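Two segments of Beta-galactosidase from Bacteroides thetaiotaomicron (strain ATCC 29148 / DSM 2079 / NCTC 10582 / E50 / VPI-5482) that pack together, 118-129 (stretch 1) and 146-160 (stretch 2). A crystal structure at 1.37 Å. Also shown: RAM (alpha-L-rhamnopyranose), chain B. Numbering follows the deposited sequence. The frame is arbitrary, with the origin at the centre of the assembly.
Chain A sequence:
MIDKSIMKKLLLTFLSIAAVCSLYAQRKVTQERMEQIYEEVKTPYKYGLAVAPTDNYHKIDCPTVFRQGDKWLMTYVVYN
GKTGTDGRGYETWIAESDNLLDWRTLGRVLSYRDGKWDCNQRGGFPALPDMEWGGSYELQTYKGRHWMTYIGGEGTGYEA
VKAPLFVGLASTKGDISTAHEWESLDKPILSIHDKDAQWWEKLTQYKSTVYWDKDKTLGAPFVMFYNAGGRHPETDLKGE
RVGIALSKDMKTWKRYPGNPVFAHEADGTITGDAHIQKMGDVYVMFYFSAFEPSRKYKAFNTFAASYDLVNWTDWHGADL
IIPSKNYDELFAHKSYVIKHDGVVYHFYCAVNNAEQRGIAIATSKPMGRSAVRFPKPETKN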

ATOM      1  N   ASP A 118     -12.324 -13.916   7.288  1.00 14.08           N
ATOM      2  CA  ASP A 118     -10.977 -13.610   6.829  1.00 13.07           C
ATOM      3  C   ASP A 118      -9.984 -14.689   7.277  1.00 11.38           C
ATOM      4  O   ASP A 118      -8.838 -14.386   7.577  1.00 14.18           O
ATOM      5  CB  ASP A 118     -10.573 -12.228   7.350  1.00 10.99           C
ATOM      6  CG  ASP A 118     -10.704 -12.095   8.860  1.00 13.94           C
ATOM      7  OD1 ASP A 118     -11.024 -13.131   9.531  1.00 14.37           O
ATOM      8  OD2 ASP A 118     -10.457 -10.962   9.390  1.00 15.26           O
ATOM      9  N   CYS A 119     -10.404 -15.949   7.363  1.00 13.72           N
ATOM     10  CA  CYS A 119      -9.546 -16.970   7.975  1.00 14.71           C
ATOM     11  C   CYS A 119      -8.211 -17.190   7.270  1.00 14.75           C
ATOM     12  O   CYS A 119      -7.222 -17.482   7.932  1.00 17.01           O
ATOM     13  CB  CYS A 119     -10.289 -18.284   8.111  1.00 17.52           C
ATOM     14  SG  CYS A 119     -10.848 -18.923   6.529  1.00 22.19           S
ATOM     15  N   ASN A 120      -8.157 -16.982   5.955  1.00 13.20           N
ATOM     16  CA  ASN A 120      -6.968 -17.299   5.130  1.00 12.28           C
ATOM     17  C   ASN A 120      -6.179 -16.095   4.581  1.00 12.64           C
ATOM     18  O   ASN A 120      -5.022 -16.258   4.185  1.00 13.47           O
ATOM     19  CB  ASN A 120      -7.383 -18.235   3.971  1.00 13.53           C
ATOM     20  CG  ASN A 120      -7.798 -19.606   4.454  1.00 14.17           C
ATOM     21  OD1 ASN A 120      -7.271 -20.101   5.455  1.00 15.08           O
ATOM     22  ND2 ASN A 120      -8.719 -20.252   3.738  1.00 14.29           N
ATOM     23  N   GLN A 121      -6.772 -14.892   4.591  1.00 11.51           N
ATOM     24  CA  GLN A 121      -6.126 -13.672   4.084  1.00 11.92           C
ATOM     25  C   GLN A 121      -6.292 -12.542   5.071  1.00 11.79           C
ATOM     26  O   GLN A 121      -7.417 -12.169   5.395  1.00 13.12           O
ATOM     27  CB  GLN A 121      -6.712 -13.229   2.741  1.00 10.63           C
ATOM     28  CG  GLN A 121      -6.780 -14.338   1.679  1.00 10.44           C
ATOM     29  CD  GLN A 121      -5.419 -14.627   1.044  1.00 11.91           C
ATOM     30  OE1 GLN A 121      -4.497 -13.848   1.179  1.00 14.77           O
ATOM     31  NE2 GLN A 121      -5.304 -15.729   0.355  1.00 11.19           N
ATOM     32  N   ARG A 122      -5.163 -12.066   5.614  1.00 10.93           N
ATOM     33  CA  ARG A 122      -5.134 -11.042   6.662  1.00 10.50           C
ATOM     34  C   ARG A 122      -3.990 -10.082   6.354  1.00 10.41           C
ATOM     35  O   ARG A 122      -2.913 -10.168   6.982  1.00 12.28           O
ATOM     36  CB  ARG A 122      -4.912 -11.693   8.048  1.00 10.60           C
ATOM     37  CG  ARG A 122      -6.003 -12.707   8.447  1.00 12.52           C
ATOM     38  CD  ARG A 122      -7.147 -12.123   9.249  1.00 13.63           C
ATOM     39  NE  ARG A 122      -6.768 -11.988  10.642  1.00 12.87           N
ATOM     40  CZ  ARG A 122      -7.265 -11.127  11.524  1.00 14.20           C
ATOM     41  NH1 ARG A 122      -8.277 -10.318  11.217  1.00 16.66           N
ATOM     42  NH2 ARG A 122      -6.767 -11.111  12.760  1.00 16.22           N
ATOM     43  N   GLY A 123      -4.165  -9.171   5.395  1.00 10.89           N
ATOM     44  CA  GLY A 123      -3.060  -8.287   4.961  1.00  9.81           C
ATOM     45  C   GLY A 123      -3.352  -6.843   5.294  1.00  9.75           C
ATOM     46  O   GLY A 123      -4.084  -6.162   4.589  1.00 13.00           O
ATOM     47  N   GLY A 124      -2.648  -6.282   6.280  1.00  9.41           N
ATOM     48  CA  GLY A 124      -3.038  -5.027   6.900  1.00 11.09           C
ATOM     49  C   GLY A 124      -2.247  -3.773   6.617  1.00 10.12           C
ATOM     50  O   GLY A 124      -1.031  -3.824   6.298  1.00 13.27           O
ATOM     51  N   PHE A 125      -2.918  -2.624   6.813  1.00  9.69           N
ATOM     52  CA  PHE A 125      -2.447  -1.318   6.434  1.00 10.25           C
ATOM     53  C   PHE A 125      -2.878  -0.329   7.527  1.00 10.94           C
ATOM     54  O   PHE A 125      -4.018   0.106   7.633  1.00 11.71           O
ATOM     55  CB  PHE A 125      -2.992  -0.857   5.101  1.00 10.55           C
ATOM     56  CG  PHE A 125      -2.918  -1.904   4.026  1.00 13.51           C
ATOM     57  CD1 PHE A 125      -1.729  -2.223   3.404  1.00 15.07           C
ATOM     58  CD2 PHE A 125      -4.053  -2.592   3.682  1.00 15.41           C
ATOM     59  CE1 PHE A 125      -1.687  -3.216   2.429  1.00 16.51           C
ATOM     60  CE2 PHE A 125      -4.042  -3.582   2.722  1.00 17.30           C
ATOM     61  CZ  PHE A 125      -2.852  -3.910   2.098  1.00 16.99           C
ATOM     62  N   PRO A 126      -1.971   0.013   8.438  1.00 11.35           N
ATOM     63  CA  PRO A 126      -2.386   0.953   9.454  1.00 11.70           C
ATOM     64  C   PRO A 126      -3.091   2.205   8.921  1.00 12.28           C
ATOM     65  O   PRO A 126      -2.846   2.636   7.777  1.00 12.44           O
ATOM     66  CB  PRO A 126      -1.061   1.304  10.135  1.00 12.03           C
ATOM     67  CG  PRO A 126      -0.312   0.034  10.054  1.00 13.40           C
ATOM     68  CD  PRO A 126      -0.653  -0.569   8.725  1.00 10.97           C
ATOM     69  N   ALA A 127      -3.974   2.742   9.763  1.00 11.44           N
ATOM     70  CA  ALA A 127      -4.829   3.856   9.415  1.00 11.42           C
ATOM     71  C   ALA A 127      -4.532   5.096  10.205  1.00 11.28           C
ATOM     72  O   ALA A 127      -3.812   5.072  11.226  1.00 14.55           O
ATOM     73  CB  ALA A 127      -6.279   3.454   9.645  1.00 12.28           C
ATOM     74  N   LEU A 128      -5.048   6.201   9.712  1.00 10.14           N
ATOM     75  CA  LEU A 128      -4.966   7.494  10.300  1.00 12.10           C
ATOM     76  C   LEU A 128      -3.496   7.957  10.478  1.00 11.30           C
ATOM     77  O   LEU A 128      -3.136   8.510  11.528  1.00 12.89           O
ATOM     78  CB  LEU A 128      -5.700   7.524  11.640  1.00 14.26           C
ATOM     79  CG  LEU A 128      -7.088   6.867  11.705  1.00 14.27           C
ATOM     80  CD1 LEU A 128      -7.720   7.160  13.055  1.00 15.80           C
ATOM     81  CD2 LEU A 128      -8.008   7.300  10.577  1.00 14.12           C
ATOM     82  N   PRO A 129      -2.675   7.782   9.427  1.00 12.71           N
ATOM     83  CA  PRO A 129      -1.304   8.293   9.533  1.00 14.01           C
ATOM     84  C   PRO A 129      -1.319   9.832   9.530  1.00 16.18           C
ATOM     85  O   PRO A 129      -2.178  10.421   8.876  1.00 15.65           O
ATOM     86  CB  PRO A 129      -0.649   7.785   8.245  1.00 15.02           C
ATOM     87  CG  PRO A 129      -1.809   7.763   7.265  1.00 13.26           C
ATOM     88  CD  PRO A 129      -2.979   7.275   8.067  1.00 11.80           C
TER
HETATM   89  C1  RAM B   6      -0.896  -8.392  -8.781  1.00 16.05           C
HETATM   90  C2  RAM B   6      -0.650  -8.041  -7.336  1.00 16.96           C
HETATM   91  C3  RAM B   6       0.831  -8.264  -7.037  1.00 14.81           C
HETATM   92  C4  RAM B   6       1.639  -7.393  -8.001  1.00 15.73           C
HETATM   93  C5  RAM B   6       1.330  -7.586  -9.493  1.00 14.63           C
HETATM   94  C6  RAM B   6       1.839  -6.432 -10.339  1.00 14.55           C
HETATM   95  O2  RAM B   6      -1.040  -6.656  -7.131  1.00 16.13           O
HETATM   96  O3  RAM B   6       1.155  -7.964  -5.677  1.00 15.73           O
HETATM   97  O4  RAM B   6       3.010  -7.724  -7.854  1.00 15.32           O
HETATM   98  O5  RAM B   6      -0.062  -7.833  -9.814  1.00 14.93           O
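Stretch 2, residues 146-160: HWMTYIGGEGTGYEA

The most unusual feature of this contact is the hold that one side-chain amide has on a loop: Gln121 NE2 donates to Gly155 O and to Gly157 O, both at 2.9 Å, so a residue of stretch 1 gathers two carbonyls of the glycine-rich turn that follows the strand of stretch 2. The other end of the same amide works through water 1, which donates to Gln121 OE1 at 2.8 Å and accepts from Glu159 N at 2.9 Å. Both ends of the glutamine are thereby spent on the backbone of residues 155-159, and Gln121 has more area covered by the partner than any other residue here, 121 Å². Gly157 turns with a positive phi of 75°, a conformation that favours glycine.

Before this loop, stretch 2 runs as an extended strand over residues 146-153, antiparallel to the strand of stretch 1, with 161° between their directions and a closest axial approach of 4.3 Å. The register pairs Gln121 with Gly153, Gly123 with Ile151 and Phe125 with Thr149 as hydrogen-bonded pairs. The central one is the best formed: Gly123 N reaches Ile151 O at 2.9 Å, nearly linear, and Ile151 N returns to Gly123 O at 2.8 Å. Next along, Phe125 N to Thr149 O is 2.8 Å and Thr149 N to Phe125 O is 3.1 Å, and Ala127 N continues the ladder to Trp147 O at 2.8 Å. At the other end the ladder loosens. Gln121 N to Gly153 O at 3.1 Å and Gly153 N to Gln121 O at 3.3 Å are both weak, while Gly153 O also accepts from Asn120 N at 3.3 Å. Asn120 then follows the chain into the loop, its ND2 donating to Glu154 O at 2.7 Å.

The two faces of the sheet are filled differently. On the face of Arg122, Pro126, Met148 and Tyr150 the chains come close: Gly124 CA lies 4.0 Å from Tyr150 CA, and Pro126 CA lies 4.0 Å from Met148 CA. A CB on Gly124 would lie 2.8 Å from the SE of Met148, a selenomethionine, so the bare backbone leaves room for that side chain, whose CE rests 3.5 Å from Pro126 CD. Gly152 is similarly confined, since a CB there would come within 3.3 Å of Asp118 CB and 3.1 Å of Tyr150 CE1. Farther out, Tyr150 OH donates to Asp118 OD2 at 2.6 Å, and the same oxygen takes a salt bridge from Arg122 NH1 at 2.9 Å, so one carboxylate joins a residue from each strand.

The face of Gln121, Phe125, Thr149 and Ile151 is partly greasy. Phe125 CZ meets Ile151 CD1 at 3.9 Å, at the edge of the ring, and water 2 links Phe125 O to Thr149 OG1, 2.9 Å from each. Past the strand of stretch 1, Leu128 CD1 packs 3.9 Å from Trp147 CD1.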

ATOM      1  N   HIS A 146      -5.741   2.849  18.111  1.00 15.66           N
ATOM      2  CA  HIS A 146      -5.139   2.901  16.774  1.00 14.10           C
ATOM      3  C   HIS A 146      -5.908   1.957  15.864  1.00 13.56           C
ATOM      4  O   HIS A 146      -6.500   0.965  16.319  1.00 15.14           O
ATOM      5  CB  HIS A 146      -3.657   2.530  16.807  1.00 13.62           C
ATOM      6  CG  HIS A 146      -2.804   3.529  17.525  1.00 14.87           C
ATOM      7  ND1 HIS A 146      -2.286   4.634  16.900  1.00 17.70           N
ATOM      8  CD2 HIS A 146      -2.384   3.595  18.811  1.00 15.49           C
ATOM      9  CE1 HIS A 146      -1.568   5.333  17.757  1.00 15.01           C
ATOM     10  NE2 HIS A 146      -1.632   4.737  18.932  1.00 19.07           N
ATOM     11  N   TRP A 147      -5.944   2.309  14.587  1.00 11.46           N
ATOM     12  CA  TRP A 147      -6.813   1.616  13.608  1.00 11.65           C
ATOM     13  C   TRP A 147      -6.008   1.125  12.415  1.00 11.63           C
ATOM     14  O   TRP A 147      -4.902   1.596  12.158  1.00 11.51           O
ATOM     15  CB  TRP A 147      -7.922   2.555  13.158  1.00 13.47           C
ATOM     16  CG  TRP A 147      -8.770   2.994  14.258  1.00 13.47           C
ATOM     17  CD1 TRP A 147      -8.527   4.009  15.149  1.00 14.44           C
ATOM     18  CD2 TRP A 147     -10.016   2.431  14.623  1.00 15.40           C
ATOM     19  NE1 TRP A 147      -9.556   4.096  16.055  1.00 15.88           N
ATOM     20  CE2 TRP A 147     -10.488   3.142  15.746  1.00 16.63           C
ATOM     21  CE3 TRP A 147     -10.775   1.383  14.118  1.00 13.52           C
ATOM     22  CZ2 TRP A 147     -11.700   2.844  16.360  1.00 17.07           C
ATOM     23  CZ3 TRP A 147     -11.999   1.086  14.730  1.00 14.54           C
ATOM     24  CH2 TRP A 147     -12.444   1.820  15.835  1.00 15.15           C
HETATM   25  N   MSE A 148      -6.579   0.169  11.704  1.00 10.85           N
HETATM   26  CA  MSE A 148      -5.965  -0.484  10.549  1.00 13.29           C
HETATM   27  C   MSE A 148      -7.058  -1.018   9.668  1.00 14.17           C
HETATM   28  O   MSE A 148      -8.078  -1.482  10.175  1.00 15.57           O
HETATM   29  CB  MSE A 148      -5.130  -1.637  11.081  1.00 13.86           C
HETATM   30  CG  MSE A 148      -4.517  -2.546  10.034  1.00 17.68           C
HETATM   31 SE   MSE A 148      -3.687  -4.099  10.885  1.00 28.85          SE
HETATM   32  CE  MSE A 148      -1.933  -3.329  10.531  1.00 28.21           C
ATOM     33  N   THR A 149      -6.878  -0.936   8.364  1.00 12.76           N
ATOM     34  CA  THR A 149      -7.720  -1.676   7.430  1.00 12.32           C
ATOM     35  C   THR A 149      -6.893  -2.764   6.808  1.00 11.79           C
ATOM     36  O   THR A 149      -5.686  -2.721   6.812  1.00 13.69           O
ATOM     37  CB  THR A 149      -8.334  -0.817   6.317  1.00 13.45           C
ATOM     38  OG1 THR A 149      -7.280  -0.243   5.529  1.00 16.26           O
ATOM     39  CG2 THR A 149      -9.252   0.255   6.923  1.00 13.36           C
ATOM     40  N   TYR A 150      -7.560  -3.744   6.220  1.00 10.81           N
ATOM     41  CA  TYR A 150      -6.889  -4.920   5.679  1.00 11.09           C
ATOM     42  C   TYR A 150      -7.593  -5.613   4.502  1.00 10.99           C
ATOM     43  O   TYR A 150      -8.842  -5.485   4.293  1.00 13.32           O
ATOM     44  CB  TYR A 150      -6.544  -5.919   6.796  1.00 11.48           C
ATOM     45  CG  TYR A 150      -7.712  -6.572   7.514  1.00 10.48           C
ATOM     46  CD1 TYR A 150      -8.239  -7.795   7.079  1.00  9.88           C
ATOM     47  CD2 TYR A 150      -8.236  -6.017   8.666  1.00 10.53           C
ATOM     48  CE1 TYR A 150      -9.281  -8.420   7.774  1.00 11.69           C
ATOM     49  CE2 TYR A 150      -9.284  -6.630   9.370  1.00 10.09           C
ATOM     50  CZ  TYR A 150      -9.796  -7.831   8.932  1.00 11.87           C
ATOM     51  OH  TYR A 150     -10.824  -8.406   9.679  1.00 13.98           O
ATOM     52  N   ILE A 151      -6.784  -6.302   3.705  1.00 11.29           N
ATOM     53  CA  ILE A 151      -7.246  -7.287   2.699  1.00 13.00           C
ATOM     54  C   ILE A 151      -7.665  -8.529   3.486  1.00 12.85           C
ATOM     55  O   ILE A 151      -6.814  -9.146   4.180  1.00 14.96           O
ATOM     56  CB  ILE A 151      -6.112  -7.621   1.697  1.00 12.85           C
ATOM     57  CG1 ILE A 151      -5.849  -6.431   0.773  1.00 14.24           C
ATOM     58  CG2 ILE A 151      -6.362  -8.941   0.979  1.00 16.70           C
ATOM     59  CD1 ILE A 151      -4.618  -6.562  -0.095  1.00 13.77           C
ATOM     60  N   GLY A 152      -8.952  -8.899   3.408  1.00 12.05           N
ATOM     61  CA  GLY A 152      -9.453 -10.071   4.090  1.00 11.79           C
ATOM     62  C   GLY A 152     -10.154 -11.020   3.143  1.00 11.94           C
ATOM     63  O   GLY A 152     -10.707 -10.574   2.141  1.00 13.12           O
ATOM     64  N   GLY A 153     -10.135 -12.314   3.443  1.00 13.15           N
ATOM     65  CA  GLY A 153     -10.792 -13.291   2.577  1.00 16.04           C
ATOM     66  C   GLY A 153     -10.644 -14.700   3.102  1.00 14.15           C
ATOM     67  O   GLY A 153      -9.829 -14.966   3.993  1.00 14.84           O
ATOM     68  N   GLU A 154     -11.448 -15.598   2.559  1.00 13.66           N
ATOM     69  CA  GLU A 154     -11.456 -16.973   2.971  1.00 14.19           C
ATOM     70  C   GLU A 154     -10.800 -17.924   1.975  1.00 12.35           C
ATOM     71  O   GLU A 154     -10.644 -19.092   2.288  1.00 16.49           O
ATOM     72  CB  GLU A 154     -12.882 -17.439   3.318  1.00 13.50           C
ATOM     73  CG  GLU A 154     -13.906 -17.432   2.202  1.00 13.25           C
ATOM     74  CD  GLU A 154     -15.260 -17.907   2.674  1.00 17.63           C
ATOM     75  OE1 GLU A 154     -15.590 -17.775   3.882  1.00 25.10           O
ATOM     76  OE2 GLU A 154     -16.022 -18.433   1.828  1.00 30.17           O
ATOM     77  N   GLY A 155     -10.373 -17.434   0.807  1.00 13.27           N
ATOM     78  CA  GLY A 155      -9.683 -18.275  -0.168  1.00 13.86           C
ATOM     79  C   GLY A 155      -8.210 -18.431   0.147  1.00 13.83           C
ATOM     80  O   GLY A 155      -7.592 -17.526   0.707  1.00 15.62           O
ATOM     81  N   THR A 156      -7.659 -19.585  -0.197  1.00 13.59           N
ATOM     82  CA  THR A 156      -6.226 -19.804  -0.021  1.00 13.98           C
ATOM     83  C   THR A 156      -5.510 -19.293  -1.274  1.00 12.49           C
ATOM     84  O   THR A 156      -6.156 -18.724  -2.199  1.00 17.27           O
ATOM     85  CB  THR A 156      -5.903 -21.282   0.272  1.00 17.24           C
ATOM     86  OG1 THR A 156      -6.328 -22.084  -0.830  1.00 17.23           O
ATOM     87  CG2 THR A 156      -6.579 -21.747   1.553  1.00 17.35           C
ATOM     88  N   GLY A 157      -4.224 -19.571  -1.380  1.00 13.17           N
ATOM     89  CA  GLY A 157      -3.431 -19.073  -2.484  1.00 13.92           C
ATOM     90  C   GLY A 157      -3.086 -17.603  -2.381  1.00 13.70           C
ATOM     91  O   GLY A 157      -3.240 -16.939  -1.321  1.00 13.48           O
ATOM     92  N   TYR A 158      -2.523 -17.118  -3.477  1.00 14.12           N
ATOM     93  CA  TYR A 158      -2.111 -15.736  -3.580  1.00 12.88           C
ATOM     94  C   TYR A 158      -3.290 -14.801  -3.926  1.00 13.51           C
ATOM     95  O   TYR A 158      -3.885 -14.905  -4.996  1.00 16.01           O
ATOM     96  CB  TYR A 158      -1.014 -15.588  -4.612  1.00 11.86           C
ATOM     97  CG  TYR A 158      -0.351 -14.225  -4.615  1.00 13.60           C
ATOM     98  CD1 TYR A 158       0.536 -13.866  -3.585  1.00 12.31           C
ATOM     99  CD2 TYR A 158      -0.586 -13.291  -5.625  1.00 14.34           C
ATOM    100  CE1 TYR A 158       1.180 -12.620  -3.574  1.00 14.72           C
ATOM    101  CE2 TYR A 158       0.039 -12.043  -5.613  1.00 13.59           C
ATOM    102  CZ  TYR A 158       0.927 -11.714  -4.593  1.00 13.29           C
ATOM    103  OH  TYR A 158       1.544 -10.482  -4.608  1.00 13.29           O
ATOM    104  N   GLU A 159      -3.577 -13.889  -3.012  1.00 12.21           N
ATOM    105  CA  GLU A 159      -4.611 -12.872  -3.144  1.00 14.40           C
ATOM    106  C   GLU A 159      -5.960 -13.503  -3.505  1.00 15.42           C
ATOM    107  O   GLU A 159      -6.437 -14.334  -2.753  1.00 15.18           O
ATOM    108  CB  GLU A 159      -4.146 -11.724  -4.048  1.00 13.84           C
ATOM    109  CG  GLU A 159      -2.960 -10.961  -3.435  1.00 15.00           C
ATOM    110  CD  GLU A 159      -2.664  -9.586  -4.019  1.00 16.06           C
ATOM    111  OE1 GLU A 159      -3.100  -9.294  -5.154  1.00 16.39           O
ATOM    112  OE2 GLU A 159      -1.939  -8.794  -3.364  1.00 17.16           O
ATOM    113  N   ALA A 160      -6.524 -13.137  -4.660  1.00 15.58           N
ATOM    114  CA  ALA A 160      -7.884 -13.484  -5.008  1.00 13.98           C
ATOM    115  C   ALA A 160      -7.982 -14.693  -5.908  1.00 16.93           C
ATOM    116  O   ALA A 160      -9.010 -14.901  -6.515  1.00 20.97           O
ATOM    117  CB  ALA A 160      -8.604 -12.298  -5.636  1.00 14.43           C
TER
HETATM  118  O   HOH W   1      -2.292 -13.832  -0.468  1.00 15.63           O
HETATM  119  O   HOH W   2      -5.933   2.064   6.636  1.00 13.39           O
HETATM  120  O   HOH W   3      -4.324   4.631  13.887  1.00 15.04           O